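PDB 7BW9: serine acetyltransferase 1, putative from Entamoeba histolytica, which probably catalyses the acetylation of L-serine to O-acetylserine, a step in cysteine biosynthesis, and binds cysteine. Local coordinates for residues F46-F49 against K55-F58; P115-L120 against R125-I130. All coordinates share one frame; numbering follows the deposited sequence.

Contact 1 (F46-F49 against K55-F58); sequences FPDF and KRTF
Pro47 O is approached by two groups: Thr51 OG1 hydrogen-bonds to it, and the guanidinium of Arg56 lies against it. The second approach, with Arg56 NE 3.7 Å from Pro47 O, is not a hydrogen bond, because the oxygen stands 3.5 Å above the guanidinium plane, displaced toward its rim. Asp48 CA rests over the same face, 3.9 Å from Arg56 CZ, so the flat group lies on the backbone of Pro47 and Asp48. The charged ends meet loosely. Asp48 OD1 and Arg56 NH1 form a long salt bridge of 3.7 Å; OD1 is off the plane in which the guanidinium N-H bonds lie, so the pair is electrostatic and lacks a directed hydrogen bond. The carboxylate and guanidinium planes are 31° apart, while the two side chains as a whole cross at about a right angle. Firmer polar partners lie nearby: Arg56 NH2 hydrogen-bonds to Thr51 O, and Asp48 OD2 accepts from Ser25 N.

The setting is the connection from helix 36-45 through the short, weakly bonded helix 47-50 and a loop to helix 58-79, in the helical part of the subunit. Phe46 leaves helical geometry after helix 36-45, and Thr57 takes the N-cap position of helix 58-79. Arg56 reaches back across this connection because its chain is extended from CG to NE (chi2 171°, chi3 -157°), which carries the guanidinium from the loop to the backbone of the short helix. Nearer its root, the aliphatic part touches the proline ring, with Arg56 CG 4.2 Å from Pro47 CB. On the Asp48 side, CB points away from 55-58, yet Asp48 OD1 comes back to within 4.1 Å of Arg56 CD.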
loop_
_atom_site.group_PDB
_atom_site.type_symbol
_atom_site.label_atom_id
_atom_site.label_comp_id
_atom_site.label_asym_id
_atom_site.label_seq_id
_atom_site.Cartn_x
_atom_site.Cartn_y
_atom_site.Cartn_z
ATOM N N PHE A 46 -17.721 -6.626 -15.613
ATOM C CA PHE A 46 -17.786 -8.083 -15.519
ATOM C C PHE A 46 -18.849 -8.506 -14.524
ATOM O O PHE A 46 -18.538 -9.042 -13.455
ATOM C CB PHE A 46 -16.431 -8.661 -15.123
ATOM C CG PHE A 46 -15.360 -8.336 -16.075
ATOM C CD1 PHE A 46 -15.249 -9.035 -17.263
ATOM C CD2 PHE A 46 -14.454 -7.322 -15.793
ATOM C CE1 PHE A 46 -14.244 -8.737 -18.160
ATOM C CE2 PHE A 46 -13.448 -7.013 -16.690
ATOM C CZ PHE A 46 -13.349 -7.722 -17.880
ATOM N N PRO A 47 -20.126 -8.302 -14.857
ATOM C CA PRO A 47 -21.189 -8.712 -13.924
ATOM C C PRO A 47 -21.056 -10.145 -13.441
ATOM O O PRO A 47 -21.313 -10.419 -12.262
ATOM C CB PRO A 47 -22.475 -8.495 -14.738
ATOM C CG PRO A 47 -22.023 -8.217 -16.170
ATOM C CD PRO A 47 -20.665 -7.603 -16.035
ATOM N N ASP A 48 -20.625 -11.067 -14.298
ATOM C CA ASP A 48 -20.595 -12.465 -13.877
ATOM C C ASP A 48 -19.713 -12.699 -12.655
ATOM O O ASP A 48 -19.968 -13.643 -11.899
ATOM C CB ASP A 48 -20.136 -13.359 -15.026
ATOM C CG ASP A 48 -21.212 -13.549 -16.087
ATOM O OD1 ASP A 48 -22.242 -12.832 -16.048
ATOM O OD2 ASP A 48 -21.016 -14.410 -16.970
ATOM N N PHE A 49 -18.713 -11.849 -12.409
ATOM C CA PHE A 49 -17.796 -12.090 -11.299
ATOM C C PHE A 49 -18.070 -11.225 -10.082
ATOM O O PHE A 49 -17.485 -11.476 -9.017
ATOM C CB PHE A 49 -16.338 -11.899 -11.768
ATOM C CG PHE A 49 -15.960 -12.834 -12.880
ATOM C CD1 PHE A 49 -15.443 -14.086 -12.600
ATOM C CD2 PHE A 49 -16.196 -12.494 -14.204
ATOM C CE1 PHE A 49 -15.128 -14.963 -13.628
ATOM C CE2 PHE A 49 -15.888 -13.366 -15.230
ATOM C CZ PHE A 49 -15.352 -14.603 -14.941
ATOM N N LYS A 55 -29.288 -9.867 -10.394
ATOM C CA LYS A 55 -29.094 -8.445 -10.676
ATOM C C LYS A 55 -28.295 -8.262 -11.958
ATOM O O LYS A 55 -27.357 -7.462 -12.027
ATOM C CB LYS A 55 -28.401 -7.721 -9.524
ATOM C CG LYS A 55 -28.908 -8.085 -8.142
ATOM C CD LYS A 55 -30.239 -7.409 -7.839
ATOM C CE LYS A 55 -30.052 -5.936 -7.481
ATOM N NZ LYS A 55 -31.319 -5.331 -6.963
ATOM N N ARG A 56 -28.660 -8.995 -13.005
ATOM C CA ARG A 56 -27.915 -8.945 -14.257
ATOM C C ARG A 56 -28.832 -8.686 -15.445
ATOM O O ARG A 56 -28.617 -9.209 -16.541
ATOM C CB ARG A 56 -27.114 -10.226 -14.455
ATOM C CG ARG A 56 -25.985 -10.373 -13.460
ATOM C CD ARG A 56 -25.338 -11.729 -13.535
ATOM N NE ARG A 56 -24.659 -12.048 -12.286
ATOM C CZ ARG A 56 -24.028 -13.189 -12.064
ATOM N NH1 ARG A 56 -23.998 -14.113 -13.019
ATOM N NH2 ARG A 56 -23.433 -13.403 -10.895
ATOM N N THR A 57 -29.856 -7.859 -15.258
ATOM C CA THR A 57 -30.745 -7.455 -16.340
ATOM C C THR A 57 -30.317 -6.099 -16.890
ATOM O O THR A 57 -29.541 -5.373 -16.265
ATOM C CB THR A 57 -32.194 -7.396 -15.851
ATOM O OG1 THR A 57 -32.376 -6.230 -15.032
ATOM C CG2 THR A 57 -32.524 -8.649 -15.047
ATOM N N PHE A 58 -30.847 -5.755 -18.073
ATOM C CA PHE A 58 -30.524 -4.468 -18.690
ATOM C C PHE A 58 -30.684 -3.332 -17.692
ATOM O O PHE A 58 -29.860 -2.409 -17.640
ATOM C CB PHE A 58 -31.414 -4.217 -19.919
ATOM C CG PHE A 58 -31.424 -2.776 -20.379
ATOM C CD1 PHE A 58 -32.318 -1.856 -19.837
ATOM C CD2 PHE A 58 -30.534 -2.339 -21.349
ATOM C CE1 PHE A 58 -32.307 -0.538 -20.246
ATOM C CE2 PHE A 58 -30.528 -1.015 -21.767
ATOM C CZ PHE A 58 -31.412 -0.117 -21.217
#

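Contact 2 (P115-L120 against R125-I130). With CYS (cysteine), chain D.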
loop_
_atom_site.group_PDB
_atom_site.type_symbol
_atom_site.label_atom_id
_atom_site.label_comp_id
_atom_site.label_asym_id
_atom_site.label_seq_id
_atom_site.Cartn_x
_atom_site.Cartn_y
_atom_site.Cartn_z
ATOM N N PRO A 115 2.897 -17.072 -14.681
ATOM C CA PRO A 115 2.714 -18.503 -14.402
ATOM C C PRO A 115 1.796 -18.791 -13.219
ATOM O O PRO A 115 1.234 -19.886 -13.165
ATOM C CB PRO A 115 4.144 -18.998 -14.134
ATOM C CG PRO A 115 5.034 -17.971 -14.774
ATOM C CD PRO A 115 4.308 -16.670 -14.601
ATOM N N ALA A 116 1.625 -17.854 -12.275
ATOM C CA ALA A 116 0.736 -18.062 -11.129
ATOM C C ALA A 116 -0.728 -17.763 -11.432
ATOM O O ALA A 116 -1.597 -18.135 -10.634
ATOM C CB ALA A 116 1.181 -17.203 -9.937
ATOM N N ALA A 117 -1.031 -17.088 -12.536
ATOM C CA ALA A 117 -2.414 -16.813 -12.914
ATOM C C ALA A 117 -3.002 -18.062 -13.559
ATOM O O ALA A 117 -2.635 -18.428 -14.679
ATOM C CB ALA A 117 -2.480 -15.615 -13.856
ATOM N N SER A 118 -3.915 -18.724 -12.858
ATOM C CA SER A 118 -4.451 -19.992 -13.329
ATOM C C SER A 118 -5.834 -19.882 -13.978
ATOM O O SER A 118 -6.262 -20.835 -14.634
ATOM C CB SER A 118 -4.497 -20.998 -12.169
ATOM O OG SER A 118 -5.422 -20.584 -11.187
ATOM N N SER A 119 -6.531 -18.754 -13.837
ATOM C CA SER A 119 -7.867 -18.607 -14.404
ATOM C C SER A 119 -8.159 -17.130 -14.599
ATOM O O SER A 119 -7.584 -16.278 -13.924
ATOM C CB SER A 119 -8.934 -19.261 -13.507
ATOM O OG SER A 119 -9.410 -18.368 -12.499
ATOM N N LEU A 120 -9.080 -16.835 -15.522
ATOM C CA LEU A 120 -9.502 -15.450 -15.707
ATOM C C LEU A 120 -10.279 -14.946 -14.500
ATOM O O LEU A 120 -10.163 -13.766 -14.142
ATOM C CB LEU A 120 -10.340 -15.290 -16.981
ATOM C CG LEU A 120 -9.652 -15.569 -18.324
ATOM C CD1 LEU A 120 -10.385 -14.870 -19.453
ATOM C CD2 LEU A 120 -8.162 -15.185 -18.314
ATOM N N ARG A 125 -11.009 -11.014 -10.390
ATOM C CA ARG A 125 -11.503 -10.681 -9.063
ATOM C C ARG A 125 -10.413 -10.122 -8.165
ATOM O O ARG A 125 -10.706 -9.344 -7.251
ATOM C CB ARG A 125 -12.137 -11.919 -8.430
ATOM C CG ARG A 125 -13.592 -12.090 -8.885
ATOM C CD ARG A 125 -14.336 -13.183 -8.156
ATOM N NE ARG A 125 -14.329 -13.047 -6.709
ATOM C CZ ARG A 125 -15.203 -12.336 -5.993
ATOM N NH1 ARG A 125 -16.164 -11.632 -6.578
ATOM N NH2 ARG A 125 -15.110 -12.324 -4.672
ATOM N N SER A 126 -9.162 -10.488 -8.416
ATOM C CA SER A 126 -8.124 -10.312 -7.413
ATOM C C SER A 126 -6.838 -9.635 -7.878
ATOM O O SER A 126 -6.048 -9.246 -7.018
ATOM C CB SER A 126 -7.757 -11.668 -6.797
ATOM O OG SER A 126 -8.887 -12.230 -6.153
ATOM N N TYR A 127 -6.587 -9.474 -9.173
ATOM C CA TYR A 127 -5.279 -8.923 -9.574
ATOM C C TYR A 127 -5.266 -7.403 -9.435
ATOM O O TYR A 127 -6.010 -6.720 -10.151
ATOM C CB TYR A 127 -4.920 -9.336 -10.992
ATOM C CG TYR A 127 -4.102 -10.612 -11.021
ATOM C CD1 TYR A 127 -4.409 -11.669 -10.177
ATOM C CD2 TYR A 127 -3.013 -10.748 -11.866
ATOM C CE1 TYR A 127 -3.665 -12.844 -10.184
ATOM C CE2 TYR A 127 -2.249 -11.924 -11.888
ATOM C CZ TYR A 127 -2.582 -12.967 -11.043
ATOM O OH TYR A 127 -1.825 -14.129 -11.052
ATOM N N PRO A 128 -4.426 -6.832 -8.559
ATOM C CA PRO A 128 -4.422 -5.364 -8.405
ATOM C C PRO A 128 -4.010 -4.624 -9.663
ATOM O O PRO A 128 -4.419 -3.468 -9.839
ATOM C CB PRO A 128 -3.418 -5.117 -7.270
ATOM C CG PRO A 128 -2.530 -6.333 -7.279
ATOM C CD PRO A 128 -3.426 -7.487 -7.699
ATOM N N GLY A 129 -3.185 -5.237 -10.520
ATOM C CA GLY A 129 -2.782 -4.574 -11.750
ATOM C C GLY A 129 -3.927 -4.414 -12.727
ATOM O O GLY A 129 -3.948 -3.461 -13.512
ATOM N N ILE A 130 -4.890 -5.340 -12.685
ATOM C CA ILE A 130 -6.103 -5.225 -13.481
ATOM C C ILE A 130 -7.013 -4.161 -12.892
ATOM O O ILE A 130 -7.579 -3.334 -13.616
ATOM C CB ILE A 130 -6.824 -6.586 -13.564
ATOM C CG1 ILE A 130 -5.964 -7.615 -14.289
ATOM C CG2 ILE A 130 -8.176 -6.433 -14.226
ATOM C CD1 ILE A 130 -5.546 -7.206 -15.676
HETATM N N CYS D . 4.065 -13.772 -10.636
HETATM C CA CYS D . 5.278 -14.323 -11.298
HETATM C C CYS D . 5.423 -15.830 -11.010
HETATM O O CYS D . 4.651 -16.380 -10.290
HETATM C CB CYS D . 6.514 -13.541 -10.876
HETATM S SG CYS D . 6.900 -13.657 -9.114
HETATM O OXT CYS D . 6.341 -16.421 -11.558
#
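One of the cysteine pockets of this hexapeptide-repeat acyltransferase, whose left-handed beta-helix follows the helical region, is bordered by the loop 115-120, and Tyr127 packs against that loop through Ala117. Pro115 and Ala116 touch the bound cysteine: Pro115 CD is 3.7 Å from its OXT and Ala116 CB is 3.6 Å from its O. These are van der Waals approaches. The ligand's polar grip comes from Asp114, Asp179 and, across the subunit boundary, Arg222 of the second subunit, which also packs on Pro115 and Ala116.

Behind the pocket wall, Tyr127 sits at the N-cap position of helix 128-144, and its ring reaches the loop at its hydroxyl end. Both Ala117 CB and Tyr127 CB point across the contact. The methyl meets the phenol end of the ring obliquely, with Ala117 CB 3.2 Å from Tyr127 OH and 3.9 Å from Tyr127 CZ. An unusual chi1 of -92°, off the staggered positions, goes with a ring whose hydroxyl end reaches Ala117 CB and CA. Ala116 is farther from the hydroxyl, Ala116 C being 3.8 Å from Tyr127 OH.

The hydroxyl's main polar partner is Asp114 OD2, while Asp114 OD1 bonds both Ala116 N and the cysteine. One carboxylate thus joins Tyr127, the loop and the ligand, making Tyr127 a second-shell residue that can help position Asp114. Arg152 of the second subunit adds a weak hydrogen bond to the same hydroxyl. Ala117 N, 3.4 Å from Tyr127 OH, is not bonded to it because the angle is poor.

Overall arrangement
Contact 1 is partly buried and peripheral, its centre about 22 Å from that of the chain; contact 2 is buried, about 13 Å from it. Contact 1 spans the end of the short helix 47-50 and the loop to helix 58-79; contact 2 spans helix 120-126, from the loop before it to the start of helix 128-144. In the first a guanidinium lies on backbone with a loose charge pair, and within the assembly both segments meet their own chain alone. In the second an alanine methyl meets a tyrosine beside a ligand, and the second subunit contributes partners. Their centres are about 20 Å apart, yet a probable hydrogen bond of 2.8 Å from Arg125 NH1 to Phe49 O joins them directly.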